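Local coordinates for protein probable fumarate reductase Ifc3 (Shewanella frigidimarina, PDB 1QO8) that catalyses the essentially one-way reduction of fumarate to succinate in vitro, using one FAD and four covalently bound c-type hemes per subunit, at residues 511-516 against 522-527. Residues are numbered along the deposited sequence; the frame is centred on the assembly and turned at random.
Sequences ASVLDL and DGLFAA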
loop_
_atom_site.group_PDB
_atom_site.type_symbol
_atom_site.label_atom_id
_atom_site.label_comp_id
_atom_site.label_asym_id
_atom_site.label_seq_id
_atom_site.Cartn_x
_atom_site.Cartn_y
_atom_site.Cartn_z
ATOM N N ALA A 511 18.164 -8.080 8.938
ATOM C CA ALA A 511 17.402 -6.927 9.339
ATOM C C ALA A 511 17.913 -5.666 8.671
ATOM O O ALA A 511 17.677 -4.565 9.207
ATOM C CB ALA A 511 17.374 -6.688 10.856
ATOM N N SER A 512 18.518 -5.796 7.491
ATOM C CA SER A 512 18.695 -4.634 6.638
ATOM C C SER A 512 17.322 -4.266 6.049
ATOM O O SER A 512 16.658 -5.234 5.634
ATOM C CB SER A 512 19.570 -5.000 5.413
ATOM O OG SER A 512 20.934 -4.928 5.806
ATOM N N VAL A 513 17.034 -2.968 5.974
ATOM C CA VAL A 513 15.914 -2.576 5.122
ATOM C C VAL A 513 16.294 -2.687 3.642
ATOM O O VAL A 513 17.400 -2.338 3.235
ATOM C CB VAL A 513 15.508 -1.142 5.495
ATOM C CG1 VAL A 513 14.348 -0.660 4.638
ATOM C CG2 VAL A 513 15.079 -1.095 6.991
ATOM N N LEU A 514 15.369 -3.165 2.810
ATOM C CA LEU A 514 15.588 -3.334 1.388
ATOM C C LEU A 514 15.035 -2.177 0.554
ATOM O O LEU A 514 14.104 -1.473 0.921
ATOM C CB LEU A 514 14.903 -4.648 0.945
ATOM C CG LEU A 514 15.182 -5.806 1.906
ATOM C CD1 LEU A 514 14.429 -7.061 1.494
ATOM C CD2 LEU A 514 16.707 -6.051 1.994
ATOM N N ASP A 515 15.690 -1.958 -0.592
ATOM C CA ASP A 515 15.317 -0.949 -1.577
ATOM C C ASP A 515 14.366 -1.575 -2.567
ATOM O O ASP A 515 13.885 -2.662 -2.323
ATOM C CB ASP A 515 16.546 -0.373 -2.337
ATOM C CG ASP A 515 17.296 -1.483 -3.083
ATOM O OD1 ASP A 515 16.825 -2.576 -3.439
ATOM O OD2 ASP A 515 18.516 -1.307 -3.268
ATOM N N LEU A 516 14.007 -0.959 -3.669
ATOM C CA LEU A 516 13.051 -1.452 -4.653
ATOM C C LEU A 516 13.524 -2.622 -5.505
ATOM O O LEU A 516 12.682 -3.240 -6.147
ATOM C CB LEU A 516 12.615 -0.325 -5.604
ATOM C CG LEU A 516 12.023 0.888 -4.858
ATOM C CD1 LEU A 516 11.583 1.889 -5.915
ATOM C CD2 LEU A 516 10.923 0.422 -3.895
ATOM N N ASP A 522 22.314 0.503 2.217
ATOM C CA ASP A 522 23.546 0.692 2.931
ATOM C C ASP A 522 23.398 1.628 4.127
ATOM O O ASP A 522 23.088 2.806 3.946
ATOM C CB ASP A 522 24.584 1.351 1.954
ATOM C CG ASP A 522 25.938 1.408 2.673
ATOM O OD1 ASP A 522 26.444 0.339 3.064
ATOM O OD2 ASP A 522 26.429 2.542 2.864
ATOM N N GLY A 523 23.607 1.152 5.338
ATOM C CA GLY A 523 23.414 2.018 6.522
ATOM C C GLY A 523 22.064 1.862 7.225
ATOM O O GLY A 523 21.895 2.508 8.298
ATOM N N LEU A 524 21.068 1.180 6.697
ATOM C CA LEU A 524 19.689 1.221 7.231
ATOM C C LEU A 524 19.192 -0.140 7.729
ATOM O O LEU A 524 19.249 -1.121 7.002
ATOM C CB LEU A 524 18.663 1.657 6.194
ATOM C CG LEU A 524 17.509 2.582 6.523
ATOM C CD1 LEU A 524 16.234 2.293 5.758
ATOM C CD2 LEU A 524 17.178 2.821 7.984
ATOM N N PHE A 525 18.763 -0.265 8.982
ATOM C CA PHE A 525 18.279 -1.536 9.561
ATOM C C PHE A 525 16.918 -1.313 10.221
ATOM O O PHE A 525 16.560 -0.159 10.456
ATOM C CB PHE A 525 19.268 -2.087 10.597
ATOM C CG PHE A 525 20.661 -2.311 10.016
ATOM C CD1 PHE A 525 21.556 -1.247 9.939
ATOM C CD2 PHE A 525 21.014 -3.525 9.502
ATOM C CE1 PHE A 525 22.790 -1.423 9.355
ATOM C CE2 PHE A 525 22.270 -3.713 8.910
ATOM C CZ PHE A 525 23.168 -2.648 8.860
ATOM N N ALA A 526 16.177 -2.353 10.572
ATOM C CA ALA A 526 14.862 -2.111 11.192
ATOM C C ALA A 526 14.454 -3.384 11.952
ATOM O O ALA A 526 14.928 -4.471 11.603
ATOM C CB ALA A 526 13.823 -1.671 10.188
ATOM N N ALA A 527 13.667 -3.186 12.985
ATOM C CA ALA A 527 13.126 -4.270 13.795
ATOM C C ALA A 527 11.818 -3.924 14.465
ATOM O O ALA A 527 11.563 -2.739 14.732
ATOM C CB ALA A 527 14.153 -4.710 14.850
HETATM O O HOH W 1 21.529 -2.190 5.662
#
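A single antiparallel bridge, the non-hydrogen-bonded pair Ser512-Phe525, fastens strand 512-514 across strand 524-526, an edge strand of the parallel Rossmann-type sheet in the FAD-binding domain. It illustrates how two strands can share a bridge without forming a ladder: their short axes cross at 103°, and backbone bonds flank the pair. Ala526 N reaches Ala511 O at 3.0 Å, while Val513 N donates to Leu524 O from above the carbonyl plane. Val513, its CG1 anti to the backbone N (chi1 180°), spreads its methyls between two neighbours: CG2 presses on Ala526 CB at a tight 3.5 Å, while CG1 lies 3.7 Å from Leu524 CD1. The aromatic ring of Phe525 lies apart from this apolar cluster and packs on Asn558 and Ala559 of helix 543-563, with Ala511 O near the ring plane at its edge. Were Phe525 replaced by an alanine, a gap would probably open between strand and helix, and the Ser512 side chain would be left without its aromatic neighbour. Ser512 OG lies 3.6 Å from Phe525 CE2 and donates to a water over one face of the ring; that water passes a hydrogen bond to Leu524 O at 2.9 Å, giving this carbonyl oxygen a second donor in addition to Val513 N.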